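Local coordinates for bifunctional GH43-CE protein (Bacteroides eggerthii, PDB 6MLY), which probably hydrolyses xylan-derived xylosides with a family 43 glycosidase module that is joined to a carbohydrate esterase in the same chain, at residues 270-275 with 448-453; 361-366 with 490-495; 31-36 with 42-47. All coordinates share one frame; numbering follows the deposited sequence.

Contact 1: residues 270-275 with 448-453; sequences CGAVGR and CDFRNK. With EDO (1,2-ethanediol), chain F.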
ATOM      1  N   CYS A 270       2.783  13.157  -6.988  1.00 87.42           N
ATOM      2  CA  CYS A 270       3.453  12.647  -5.775  1.00 87.81           C
ATOM      3  C   CYS A 270       3.240  11.133  -5.648  1.00 87.77           C
ATOM      4  O   CYS A 270       3.075  10.623  -4.541  1.00 90.87           O
ATOM      5  CB  CYS A 270       2.946  13.368  -4.526  1.00 86.06           C
ATOM      6  SG  CYS A 270       4.197  13.578  -3.224  1.00 90.39           S
ATOM      7  N   GLY A 271       3.248  10.423  -6.783  1.00 86.81           N
ATOM      8  CA  GLY A 271       3.202   8.956  -6.806  1.00 85.89           C
ATOM      9  C   GLY A 271       1.806   8.398  -6.562  1.00 83.57           C
ATOM     10  O   GLY A 271       0.837   8.820  -7.202  1.00 81.53           O
ATOM     11  N   ALA A 272       1.716   7.440  -5.627  1.00 82.25           N
ATOM     12  CA  ALA A 272       0.533   6.578  -5.430  1.00 80.30           C
ATOM     13  C   ALA A 272      -0.661   7.399  -4.929  1.00 78.52           C
ATOM     14  O   ALA A 272      -1.768   7.289  -5.472  1.00 77.45           O
ATOM     15  CB  ALA A 272       0.864   5.456  -4.476  1.00 79.92           C
ATOM     16  N   VAL A 273      -0.424   8.218  -3.897  1.00 77.09           N
ATOM     17  CA  VAL A 273      -1.453   9.086  -3.308  1.00 75.41           C
ATOM     18  C   VAL A 273      -2.188   9.837  -4.431  1.00 75.55           C
ATOM     19  O   VAL A 273      -3.404  10.027  -4.357  1.00 75.18           O
ATOM     20  CB  VAL A 273      -0.852  10.045  -2.259  1.00 74.99           C
ATOM     21  CG1 VAL A 273      -0.138  11.234  -2.890  1.00 75.57           C
ATOM     22  CG2 VAL A 273      -1.897  10.511  -1.254  1.00 74.40           C
ATOM     23  N   GLY A 274      -1.446  10.242  -5.470  1.00 75.93           N
ATOM     24  CA  GLY A 274      -2.026  10.848  -6.674  1.00 76.18           C
ATOM     25  C   GLY A 274      -1.340  12.150  -7.063  1.00 77.16           C
ATOM     26  O   GLY A 274      -0.108  12.223  -7.113  1.00 77.60           O
ATOM     27  N   ARG A 275      -2.162  13.170  -7.348  1.00 77.09           N
ATOM     28  CA  ARG A 275      -1.730  14.481  -7.870  1.00 77.40           C
ATOM     29  C   ARG A 275      -2.273  15.582  -6.945  1.00 77.06           C
ATOM     30  O   ARG A 275      -3.475  15.840  -6.915  1.00 77.11           O
ATOM     31  CB  ARG A 275      -2.190  14.623  -9.325  1.00 78.27           C
ATOM     32  CG  ARG A 275      -1.795  13.447 -10.211  1.00 79.75           C
ATOM     33  CD  ARG A 275      -1.985  13.699 -11.697  1.00 81.94           C
ATOM     34  NE  ARG A 275      -3.346  13.439 -12.156  1.00 83.14           N
ATOM     35  CZ  ARG A 275      -3.905  13.994 -13.230  1.00 84.44           C
ATOM     36  NH1 ARG A 275      -3.219  14.842 -13.977  1.00 87.28           N
ATOM     37  NH2 ARG A 275      -5.154  13.707 -13.549  1.00 84.50           N
ATOM     38  N   CYS A 448      -1.600   3.008   4.745  1.00 74.09           N
ATOM     39  CA  CYS A 448      -0.903   3.611   3.607  1.00 74.40           C
ATOM     40  C   CYS A 448       0.292   4.429   4.109  1.00 74.66           C
ATOM     41  O   CYS A 448       0.127   5.329   4.942  1.00 75.22           O
ATOM     42  CB  CYS A 448      -1.816   4.546   2.817  1.00 75.21           C
ATOM     43  SG  CYS A 448      -3.173   3.714   1.941  1.00 76.23           S
ATOM     44  N   ASP A 449       1.484   4.107   3.598  1.00 75.19           N
ATOM     45  CA  ASP A 449       2.684   4.898   3.848  1.00 75.68           C
ATOM     46  C   ASP A 449       3.141   5.501   2.517  1.00 77.11           C
ATOM     47  O   ASP A 449       3.693   4.796   1.665  1.00 77.60           O
ATOM     48  CB  ASP A 449       3.802   4.084   4.515  1.00 76.28           C
ATOM     49  CG  ASP A 449       4.911   4.952   5.093  1.00 76.80           C
ATOM     50  OD1 ASP A 449       4.666   6.160   5.270  1.00 77.81           O
ATOM     51  OD2 ASP A 449       6.009   4.427   5.357  1.00 78.94           O
ATOM     52  N   PHE A 450       2.863   6.799   2.353  1.00 76.01           N
ATOM     53  CA  PHE A 450       3.316   7.587   1.215  1.00 76.59           C
ATOM     54  C   PHE A 450       4.602   8.343   1.585  1.00 77.72           C
ATOM     55  O   PHE A 450       5.279   8.856   0.701  1.00 80.03           O
ATOM     56  CB  PHE A 450       2.202   8.530   0.745  1.00 75.71           C
ATOM     57  CG  PHE A 450       0.909   7.840   0.370  1.00 74.47           C
ATOM     58  CD1 PHE A 450       0.814   7.091  -0.796  1.00 74.18           C
ATOM     59  CD2 PHE A 450      -0.212   7.929   1.182  1.00 73.54           C
ATOM     60  CE1 PHE A 450      -0.370   6.453  -1.143  1.00 73.30           C
ATOM     61  CE2 PHE A 450      -1.395   7.292   0.834  1.00 72.81           C
ATOM     62  CZ  PHE A 450      -1.472   6.553  -0.326  1.00 72.58           C
ATOM     63  N   ARG A 451       4.945   8.383   2.882  1.00 79.67           N
ATOM     64  CA  ARG A 451       6.146   9.080   3.385  1.00 81.02           C
ATOM     65  C   ARG A 451       7.317   8.835   2.426  1.00 82.12           C
ATOM     66  O   ARG A 451       7.775   7.704   2.283  1.00 83.37           O
ATOM     67  CB  ARG A 451       6.542   8.594   4.786  1.00 80.43           C
ATOM     68  CG  ARG A 451       5.594   9.013   5.902  1.00 80.11           C
ATOM     69  CD  ARG A 451       5.976   8.503   7.286  1.00 80.11           C
ATOM     70  NE  ARG A 451       6.113   7.051   7.347  1.00 79.41           N
ATOM     71  CZ  ARG A 451       5.666   6.285   8.335  1.00 78.47           C
ATOM     72  NH1 ARG A 451       5.087   6.824   9.393  1.00 79.54           N
ATOM     73  NH2 ARG A 451       5.790   4.974   8.249  1.00 79.31           N
ATOM     74  N   ASN A 452       7.778   9.903   1.768  1.00 82.48           N
ATOM     75  CA  ASN A 452       8.905   9.844   0.831  1.00 83.55           C
ATOM     76  C   ASN A 452       8.628   8.768  -0.232  1.00 82.42           C
ATOM     77  O   ASN A 452       9.524   8.035  -0.642  1.00 83.61           O
ATOM     78  CB  ASN A 452      10.235   9.627   1.565  1.00 84.42           C
ATOM     79  CG  ASN A 452      10.647  10.806   2.426  1.00 85.14           C
ATOM     80  OD1 ASN A 452      11.797  11.240   2.382  1.00 85.98           O
ATOM     81  ND2 ASN A 452       9.720  11.334   3.211  1.00 84.09           N
ATOM     82  N   LYS A 453       7.360   8.683  -0.653  1.00 80.57           N
ATOM     83  CA  LYS A 453       6.895   7.887  -1.792  1.00 80.57           C
ATOM     84  C   LYS A 453       7.278   6.410  -1.647  1.00 80.80           C
ATOM     85  O   LYS A 453       7.493   5.738  -2.655  1.00 83.48           O
ATOM     86  CB  LYS A 453       7.440   8.480  -3.099  1.00 81.97           C
ATOM     87  CG  LYS A 453       6.607   9.622  -3.676  1.00 81.42           C
ATOM     88  CD  LYS A 453       7.424  10.759  -4.247  1.00 82.73           C
ATOM     89  CE  LYS A 453       8.091  11.596  -3.174  1.00 83.55           C
ATOM     90  NZ  LYS A 453       8.627  12.866  -3.717  1.00 84.88           N
TER
HETATM   91  C1  EDO F 902      -5.049  15.275 -16.994  1.00 65.38           C
HETATM   92  O1  EDO F 902      -5.263  15.759 -15.662  1.00 59.45           O
HETATM   93  C2  EDO F 902      -6.382  14.803 -17.553  1.00 70.51           C
HETATM   94  O2  EDO F 902      -7.318  15.891 -17.520  1.00 76.51           O

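Contact 2: residues 361-366 with 490-495; sequences TSFTQA and ALFNYA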
ATOM      1  N   THR A 361     -16.163 -11.453 -13.502  1.00 85.00           N
ATOM      2  CA  THR A 361     -14.888 -12.143 -13.757  1.00 85.48           C
ATOM      3  C   THR A 361     -13.707 -11.260 -13.333  1.00 82.96           C
ATOM      4  O   THR A 361     -12.572 -11.725 -13.269  1.00 83.08           O
ATOM      5  CB  THR A 361     -14.714 -12.483 -15.244  1.00 87.88           C
ATOM      6  OG1 THR A 361     -16.000 -12.670 -15.834  1.00 90.73           O
ATOM      7  CG2 THR A 361     -13.854 -13.709 -15.462  1.00 88.43           C
ATOM      8  N   SER A 362     -13.992  -9.978 -13.083  1.00 82.64           N
ATOM      9  CA  SER A 362     -13.002  -8.958 -12.780  1.00 81.00           C
ATOM     10  C   SER A 362     -13.506  -8.118 -11.603  1.00 79.40           C
ATOM     11  O   SER A 362     -14.705  -7.824 -11.513  1.00 79.97           O
ATOM     12  CB  SER A 362     -12.736  -8.096 -13.995  1.00 81.24           C
ATOM     13  OG  SER A 362     -11.803  -7.064 -13.706  1.00 78.96           O
ATOM     14  N   PHE A 363     -12.584  -7.738 -10.712  1.00 77.44           N
ATOM     15  CA  PHE A 363     -12.881  -6.817  -9.623  1.00 76.07           C
ATOM     16  C   PHE A 363     -13.246  -5.433 -10.189  1.00 76.50           C
ATOM     17  O   PHE A 363     -14.140  -4.771  -9.657  1.00 77.05           O
ATOM     18  CB  PHE A 363     -11.699  -6.741  -8.651  1.00 74.28           C
ATOM     19  CG  PHE A 363     -11.910  -5.841  -7.459  1.00 72.35           C
ATOM     20  CD1 PHE A 363     -13.129  -5.806  -6.794  1.00 71.94           C
ATOM     21  CD2 PHE A 363     -10.880  -5.042  -6.984  1.00 71.49           C
ATOM     22  CE1 PHE A 363     -13.312  -4.989  -5.691  1.00 71.14           C
ATOM     23  CE2 PHE A 363     -11.067  -4.219  -5.883  1.00 70.70           C
ATOM     24  CZ  PHE A 363     -12.281  -4.197  -5.237  1.00 70.42           C
ATOM     25  N   THR A 364     -12.582  -5.016 -11.278  1.00 77.00           N
ATOM     26  CA  THR A 364     -12.699  -3.645 -11.799  1.00 76.77           C
ATOM     27  C   THR A 364     -13.934  -3.503 -12.703  1.00 77.91           C
ATOM     28  O   THR A 364     -14.249  -2.387 -13.147  1.00 77.52           O
ATOM     29  CB  THR A 364     -11.419  -3.195 -12.520  1.00 77.14           C
ATOM     30  OG1 THR A 364     -11.353  -3.815 -13.806  1.00 78.35           O
ATOM     31  CG2 THR A 364     -10.167  -3.490 -11.722  1.00 76.90           C
ATOM     32  N   GLN A 365     -14.628  -4.619 -12.969  1.00 78.90           N
ATOM     33  CA  GLN A 365     -15.917  -4.602 -13.677  1.00 79.26           C
ATOM     34  C   GLN A 365     -17.077  -4.760 -12.678  1.00 78.38           C
ATOM     35  O   GLN A 365     -18.233  -4.909 -13.091  1.00 78.74           O
ATOM     36  CB  GLN A 365     -15.956  -5.693 -14.752  1.00 79.78           C
ATOM     37  CG  GLN A 365     -14.909  -5.525 -15.847  1.00 80.45           C
ATOM     38  CD  GLN A 365     -15.000  -4.194 -16.556  1.00 80.21           C
ATOM     39  OE1 GLN A 365     -14.041  -3.428 -16.587  1.00 80.45           O
ATOM     40  NE2 GLN A 365     -16.162  -3.900 -17.122  1.00 78.85           N
ATOM     41  N   ALA A 366     -16.779  -4.703 -11.372  1.00 78.12           N
ATOM     42  CA  ALA A 366     -17.806  -4.777 -10.332  1.00 77.49           C
ATOM     43  C   ALA A 366     -18.472  -3.403 -10.158  1.00 76.78           C
ATOM     44  O   ALA A 366     -17.828  -2.346 -10.289  1.00 75.57           O
ATOM     45  CB  ALA A 366     -17.212  -5.271  -9.036  1.00 76.32           C
ATOM     46  N   ALA A 490     -12.011   1.610  -0.675  1.00 65.81           N
ATOM     47  CA  ALA A 490     -13.109   1.046  -1.451  1.00 66.19           C
ATOM     48  C   ALA A 490     -13.856  -0.012  -0.630  1.00 66.30           C
ATOM     49  O   ALA A 490     -13.263  -1.025  -0.243  1.00 66.93           O
ATOM     50  CB  ALA A 490     -12.560   0.464  -2.732  1.00 66.19           C
ATOM     51  N   LEU A 491     -15.145   0.242  -0.359  1.00 65.57           N
ATOM     52  CA  LEU A 491     -16.062  -0.781   0.141  1.00 65.43           C
ATOM     53  C   LEU A 491     -16.603  -1.538  -1.076  1.00 66.31           C
ATOM     54  O   LEU A 491     -17.069  -0.908  -2.016  1.00 66.59           O
ATOM     55  CB  LEU A 491     -17.221  -0.160   0.934  1.00 64.94           C
ATOM     56  CG  LEU A 491     -16.888   0.861   2.025  1.00 64.52           C
ATOM     57  CD1 LEU A 491     -17.777   0.652   3.242  1.00 64.46           C
ATOM     58  CD2 LEU A 491     -15.431   0.826   2.444  1.00 64.43           C
ATOM     59  N   PHE A 492     -16.537  -2.876  -1.050  1.00 66.86           N
ATOM     60  CA  PHE A 492     -17.002  -3.692  -2.177  1.00 67.38           C
ATOM     61  C   PHE A 492     -17.749  -4.932  -1.672  1.00 68.03           C
ATOM     62  O   PHE A 492     -17.708  -5.250  -0.489  1.00 68.31           O
ATOM     63  CB  PHE A 492     -15.829  -4.067  -3.089  1.00 68.21           C
ATOM     64  CG  PHE A 492     -14.806  -4.996  -2.485  1.00 68.94           C
ATOM     65  CD1 PHE A 492     -13.717  -4.500  -1.784  1.00 68.86           C
ATOM     66  CD2 PHE A 492     -14.916  -6.370  -2.644  1.00 70.01           C
ATOM     67  CE1 PHE A 492     -12.771  -5.359  -1.246  1.00 69.30           C
ATOM     68  CE2 PHE A 492     -13.970  -7.227  -2.101  1.00 70.33           C
ATOM     69  CZ  PHE A 492     -12.900  -6.720  -1.400  1.00 69.97           C
ATOM     70  N   ASN A 493     -18.447  -5.591  -2.606  1.00 68.37           N
ATOM     71  CA  ASN A 493     -19.213  -6.807  -2.383  1.00 69.21           C
ATOM     72  C   ASN A 493     -19.801  -7.271  -3.717  1.00 70.38           C
ATOM     73  O   ASN A 493     -20.792  -6.712  -4.174  1.00 70.49           O
ATOM     74  CB  ASN A 493     -20.365  -6.625  -1.388  1.00 69.16           C
ATOM     75  CG  ASN A 493     -21.199  -7.882  -1.224  1.00 70.25           C
ATOM     76  OD1 ASN A 493     -20.741  -8.985  -1.527  1.00 71.20           O
ATOM     77  ND2 ASN A 493     -22.424  -7.732  -0.746  1.00 70.73           N
ATOM     78  N   TYR A 494     -19.213  -8.312  -4.315  1.00 71.35           N
ATOM     79  CA  TYR A 494     -19.653  -8.784  -5.621  1.00 72.54           C
ATOM     80  C   TYR A 494     -19.631 -10.308  -5.687  1.00 74.05           C
ATOM     81  O   TYR A 494     -18.925 -10.943  -4.925  1.00 74.58           O
ATOM     82  CB  TYR A 494     -18.763  -8.220  -6.723  1.00 72.70           C
ATOM     83  CG  TYR A 494     -17.319  -8.642  -6.648  1.00 72.70           C
ATOM     84  CD1 TYR A 494     -16.807  -9.580  -7.528  1.00 73.60           C
ATOM     85  CD2 TYR A 494     -16.455  -8.082  -5.721  1.00 72.19           C
ATOM     86  CE1 TYR A 494     -15.477  -9.961  -7.484  1.00 73.83           C
ATOM     87  CE2 TYR A 494     -15.120  -8.448  -5.666  1.00 72.30           C
ATOM     88  CZ  TYR A 494     -14.628  -9.389  -6.554  1.00 73.17           C
ATOM     89  OH  TYR A 494     -13.314  -9.755  -6.514  1.00 73.73           O
ATOM     90  N   ALA A 495     -20.382 -10.851  -6.651  1.00 76.14           N
ATOM     91  CA  ALA A 495     -20.584 -12.281  -6.820  1.00 78.65           C
ATOM     92  C   ALA A 495     -19.783 -12.808  -8.018  1.00 81.68           C
ATOM     93  O   ALA A 495     -19.598 -12.097  -9.008  1.00 83.32           O
ATOM     94  CB  ALA A 495     -22.053 -12.563  -6.999  1.00 79.96           C
TER

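Contact 3: residues 31-36 with 42-47; sequences PDMSML and YYMSST. With EDO (1,2-ethanediol), chain F.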
ATOM      1  N   PRO A  31      -6.621  16.769  -8.722  1.00 72.86           N
ATOM      2  CA  PRO A  31      -5.992  17.259  -9.950  1.00 73.16           C
ATOM      3  C   PRO A  31      -6.866  18.210 -10.782  1.00 72.74           C
ATOM      4  O   PRO A  31      -8.089  18.196 -10.653  1.00 71.48           O
ATOM      5  CB  PRO A  31      -5.743  15.966 -10.741  1.00 73.84           C
ATOM      6  CG  PRO A  31      -6.875  15.052 -10.319  1.00 73.39           C
ATOM      7  CD  PRO A  31      -7.148  15.401  -8.869  1.00 72.73           C
ATOM      8  N   ASP A  32      -6.205  19.006 -11.631  1.00 72.91           N
ATOM      9  CA  ASP A  32      -6.835  19.906 -12.598  1.00 73.27           C
ATOM     10  C   ASP A  32      -7.770  20.870 -11.863  1.00 71.16           C
ATOM     11  O   ASP A  32      -8.988  20.851 -12.062  1.00 70.07           O
ATOM     12  CB  ASP A  32      -7.581  19.127 -13.681  1.00 74.09           C
ATOM     13  CG  ASP A  32      -6.711  18.150 -14.450  1.00 76.02           C
ATOM     14  OD1 ASP A  32      -5.520  18.002 -14.092  1.00 77.12           O
ATOM     15  OD2 ASP A  32      -7.236  17.535 -15.399  1.00 77.82           O
ATOM     16  N   MET A  33      -7.170  21.699 -11.005  1.00 70.86           N
ATOM     17  CA  MET A  33      -7.892  22.689 -10.237  1.00 70.65           C
ATOM     18  C   MET A  33      -8.281  23.855 -11.155  1.00 70.73           C
ATOM     19  O   MET A  33      -7.512  24.270 -12.023  1.00 71.41           O
ATOM     20  CB  MET A  33      -7.037  23.226  -9.086  1.00 71.20           C
ATOM     21  CG  MET A  33      -6.857  22.238  -7.955  1.00 70.83           C
ATOM     22  SD  MET A  33      -5.846  22.905  -6.606  1.00 71.64           S
ATOM     23  CE  MET A  33      -4.231  22.937  -7.380  1.00 73.24           C
ATOM     24  N   SER A  34      -9.505  24.344 -10.955  1.00 69.59           N
ATOM     25  CA  SER A  34      -9.956  25.628 -11.434  1.00 69.88           C
ATOM     26  C   SER A  34     -10.482  26.401 -10.222  1.00 69.08           C
ATOM     27  O   SER A  34     -11.505  26.035  -9.653  1.00 68.08           O
ATOM     28  CB  SER A  34     -11.000  25.467 -12.511  1.00 69.65           C
ATOM     29  OG  SER A  34     -11.293  26.703 -13.147  1.00 70.28           O
ATOM     30  N   MET A  35      -9.748  27.448  -9.830  1.00 69.95           N
ATOM     31  CA  MET A  35      -9.979  28.179  -8.585  1.00 69.77           C
ATOM     32  C   MET A  35     -10.480  29.601  -8.888  1.00 69.64           C
ATOM     33  O   MET A  35     -10.164  30.202  -9.926  1.00 70.30           O
ATOM     34  CB  MET A  35      -8.682  28.256  -7.773  1.00 70.76           C
ATOM     35  CG  MET A  35      -8.881  28.562  -6.297  1.00 70.57           C
ATOM     36  SD  MET A  35      -7.332  28.421  -5.363  1.00 71.89           S
ATOM     37  CE  MET A  35      -7.193  26.637  -5.271  1.00 70.73           C
ATOM     38  N   LEU A  36     -11.282  30.134  -7.965  1.00 69.22           N
ATOM     39  CA  LEU A  36     -11.633  31.535  -7.987  1.00 69.61           C
ATOM     40  C   LEU A  36     -12.005  31.993  -6.575  1.00 69.42           C
ATOM     41  O   LEU A  36     -12.221  31.168  -5.668  1.00 68.31           O
ATOM     42  CB  LEU A  36     -12.766  31.795  -8.994  1.00 69.45           C
ATOM     43  CG  LEU A  36     -14.077  31.035  -8.788  1.00 68.16           C
ATOM     44  CD1 LEU A  36     -14.863  31.571  -7.601  1.00 67.90           C
ATOM     45  CD2 LEU A  36     -14.930  31.108 -10.040  1.00 67.90           C
ATOM     46  N   TYR A  42     -13.334  31.244  -1.192  1.00 68.57           N
ATOM     47  CA  TYR A  42     -12.615  30.661  -2.321  1.00 68.55           C
ATOM     48  C   TYR A  42     -13.385  29.429  -2.803  1.00 67.46           C
ATOM     49  O   TYR A  42     -14.002  28.733  -2.008  1.00 66.58           O
ATOM     50  CB  TYR A  42     -11.185  30.285  -1.930  1.00 69.30           C
ATOM     51  CG  TYR A  42     -10.298  31.439  -1.538  1.00 70.79           C
ATOM     52  CD1 TYR A  42     -10.168  31.819  -0.212  1.00 71.23           C
ATOM     53  CD2 TYR A  42      -9.574  32.145  -2.488  1.00 71.91           C
ATOM     54  CE1 TYR A  42      -9.350  32.875   0.161  1.00 72.70           C
ATOM     55  CE2 TYR A  42      -8.752  33.204  -2.132  1.00 73.41           C
ATOM     56  CZ  TYR A  42      -8.644  33.574  -0.803  1.00 73.71           C
ATOM     57  OH  TYR A  42      -7.835  34.607  -0.430  1.00 75.38           O
ATOM     58  N   TYR A  43     -13.356  29.179  -4.114  1.00 67.50           N
ATOM     59  CA  TYR A  43     -14.013  28.022  -4.696  1.00 67.02           C
ATOM     60  C   TYR A  43     -13.079  27.362  -5.707  1.00 67.72           C
ATOM     61  O   TYR A  43     -12.207  28.007  -6.272  1.00 68.91           O
ATOM     62  CB  TYR A  43     -15.331  28.414  -5.362  1.00 66.57           C
ATOM     63  CG  TYR A  43     -16.458  28.682  -4.400  1.00 66.12           C
ATOM     64  CD1 TYR A  43     -17.017  27.653  -3.658  1.00 65.26           C
ATOM     65  CD2 TYR A  43     -16.977  29.957  -4.243  1.00 66.35           C
ATOM     66  CE1 TYR A  43     -18.060  27.886  -2.777  1.00 65.16           C
ATOM     67  CE2 TYR A  43     -18.020  30.208  -3.366  1.00 66.29           C
ATOM     68  CZ  TYR A  43     -18.560  29.168  -2.628  1.00 65.58           C
ATOM     69  OH  TYR A  43     -19.585  29.408  -1.760  1.00 66.43           O
ATOM     70  N   MET A  44     -13.302  26.066  -5.929  1.00 68.01           N
ATOM     71  CA  MET A  44     -12.404  25.248  -6.718  1.00 68.75           C
ATOM     72  C   MET A  44     -13.144  23.997  -7.210  1.00 67.77           C
ATOM     73  O   MET A  44     -13.632  23.205  -6.406  1.00 66.91           O
ATOM     74  CB  MET A  44     -11.188  24.836  -5.880  1.00 69.77           C
ATOM     75  CG  MET A  44     -10.371  23.714  -6.490  1.00 70.62           C
ATOM     76  SD  MET A  44      -9.613  22.665  -5.234  1.00 71.24           S
ATOM     77  CE  MET A  44     -10.068  21.056  -5.873  1.00 71.47           C
ATOM     78  N   SER A  45     -13.219  23.856  -8.543  1.00 67.73           N
ATOM     79  CA  SER A  45     -13.651  22.628  -9.213  1.00 67.14           C
ATOM     80  C   SER A  45     -12.437  21.706  -9.382  1.00 67.88           C
ATOM     81  O   SER A  45     -11.309  22.084  -9.067  1.00 68.21           O
ATOM     82  CB  SER A  45     -14.324  22.934 -10.534  1.00 67.32           C
ATOM     83  OG  SER A  45     -13.393  23.441 -11.475  1.00 68.33           O
ATOM     84  N   SER A  46     -12.677  20.493  -9.881  1.00 68.13           N
ATOM     85  CA  SER A  46     -11.687  19.418  -9.781  1.00 68.93           C
ATOM     86  C   SER A  46     -12.033  18.272 -10.737  1.00 69.23           C
ATOM     87  O   SER A  46     -13.141  18.204 -11.268  1.00 69.31           O
ATOM     88  CB  SER A  46     -11.610  18.944  -8.358  1.00 68.46           C
ATOM     89  OG  SER A  46     -10.350  18.363  -8.090  1.00 69.30           O
ATOM     90  N   THR A  47     -11.060  17.381 -10.953  1.00 70.00           N
ATOM     91  CA  THR A  47     -11.224  16.190 -11.792  1.00 70.89           C
ATOM     92  C   THR A  47     -11.258  14.933 -10.908  1.00 70.31           C
ATOM     93  O   THR A  47     -10.412  14.760 -10.019  1.00 70.18           O
ATOM     94  CB  THR A  47     -10.107  16.093 -12.839  1.00 72.94           C
ATOM     95  OG1 THR A  47     -10.119  17.256 -13.667  1.00 74.41           O
ATOM     96  CG2 THR A  47     -10.240  14.877 -13.728  1.00 73.76           C
TER
HETATM   97  C1  EDO F 902      -5.049  15.275 -16.994  1.00 65.38           C
HETATM   98  O1  EDO F 902      -5.263  15.759 -15.662  1.00 59.45           O
HETATM   99  C2  EDO F 902      -6.382  14.803 -17.553  1.00 70.51           C
HETATM  100  O2  EDO F 902      -7.318  15.891 -17.520  1.00 76.51           O

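Contact 1: residues 270-275 with 448-453
Val273 sits over the ring of Phe450 where two domains meet: a loop of the family 43 module, whose known fold is a five-bladed beta-propeller, presses on the turn that ends strand 441-449 of the concanavalin-like beta-sandwich. The apolar part is a worked example of a CH-pi contact. Val273 CB stands 3.7 Å from the centroid of the Phe450 ring and only 11° off its normal. Its CG2 branch also lies over the ring, 3.9 Å from Phe450 CE2. Phe450 turns its ring to this loop with CG beside its own backbone N (chi1 -57°). Ala272 takes a different place, at the ring edge and in its plane, with CB 3.7 Å from CE1 of Phe450. One side chain thus receives the loop on a face and on its rim. Lys453 touches the loop at the margin through CG, 3.8 Å from Cys270 O.

Within the two segments, the polar interactions are local to each. In the loop, Cys270 N hydrogen-bonds to Gly274 O. In the sandwich turn, Asp449 OD1 accepts from Arg451 N, an Asx turn in which the donor stands above the carboxylate plane. The same oxygen makes a salt bridge with Arg451 NE at 2.7 Å, and the guanidinium has a second carboxylate partner in Asp516. A polar tie between the domains comes from Asp455, just beyond the turn, which accepts from Ala272 N.

Arg275, at the far end of its segment, points into the propeller instead. Its chain bends at chi3, and the guanidinium presents its edge to a 1,2-ethanediol molecule, probably from the crystallisation liquor: ethanediol O1, lying in the guanidinium plane, accepts hydrogen bonds from NH1 (2.8 Å) and NH2 (2.9 Å) of Arg275.

Contact 2: residues 361-366 with 490-495
Ala366 and Tyr494 mark the closest approach of the two backbones, with CA atoms 6.5 Å apart. Residues 361-366 form a loop built round a type I beta turn from Phe363 to Ala366, closed by Ala366 N bonding to Phe363 O. Just before it, Ser362 OG accepts from Thr364 N, an ST turn. Facing this loop, residues 490-495 begin as a strand and run on in extended form, so that Phe492 and Tyr494, two residues apart, both turn to the loop.

Phe363 comes from the loop to meet both rings, while Phe492 CD2 lies at the edge of the Tyr494 ring, in its plane; the three show how an aromatic cluster can join two segments by their side chains. With CG anti to the backbone N (chi1 -178°), the Phe363 ring reaches across to meet Phe492 edge-to-face. The centroids are 4.8 Å apart and the planes at 67°; CE1 of Phe363 is the leading atom, 3.5 Å from CG of Phe492 and displaced from the ring centre. Towards Tyr494 the same ring lies obliquely, its plane turned by 31°, and CD1 of Phe363 comes to 3.5 Å from CE2 of Tyr494. Nearer the tyrosine backbone, Ala366 CB packs 4.1 Å from Tyr494 CB.

The cluster continues onto Phe395 of strand 395-401, edge-to-face with Phe492, and Tyr405, just before strand 406-411, edge-to-face with Phe363. Strand 488-491 runs between strands 370-373 and 395-401 in one antiparallel sheet of the beta-sandwich, and the loop that carries Phe363 leads from strand 352-355 of the other sheet into strand 370-373.

Contact 3: residues 31-36 with 42-47
Asp32 and Thr47 face each other where the strands of a beta hairpin, 34-38 and 41-45, leave their regular pairing. The hairpin forms half of a four-stranded antiparallel sheet, as in the blades of family 43 propellers. Ser34 pairs with Ser45 and Leu36 with Tyr43 as hydrogen-bonded pairs; Tyr43 N to Leu36 O, at 2.8 Å, is nearly straight (169°), whereas Ser34 N to Ser45 O is weak. Met35 and Met44 form the non-hydrogen-bonded pair between them. On the face that carries these two methionines, Met33 CG touches Met44 SD at 3.9 Å. Beyond the strands, Thr47 N bonds to Pro31 O at 3.1 Å.

The Asp32 side chain can be traced outward. Its CB rests 3.2 Å from Thr47 OG1. CG follows, beside the backbone N (chi1 -57°), and carries the carboxylate to the bound ethanediol. OD1 and OD2 both lie 2.7 Å from ethanediol O1. This end of the hairpin borders the predicted catalytic centre, since the Asp32 side chain is about 6 Å from that of Asp143. At the tip, Asp32 OD2 takes a weak bond from Thr47 OG1 and a shorter one, 2.7 Å, from ethanediol O2.

Along the chain contact 3 closes first, within the propeller-type family 43 module; contacts 1 and 2 follow with alternating segments. Contact 1 bridges that module and the beta-sandwich, whereas contact 2 lies wholly in the sandwich. The centres of contacts 1 and 3 are 21 Å apart, yet the two touch and share one ethanediol. Just after the loop that packs on the sandwich, Arg275, at the start of strand 275-282, packs on Pro31 and approaches Asp32 (a long, weak ion pair) beside the predicted catalytic region. The contact between domains is thus connected to the propeller hairpin, while contact 2, centred 30 Å from contact 3, comes no nearer to contact 1 than about 9 Å between nearest atoms.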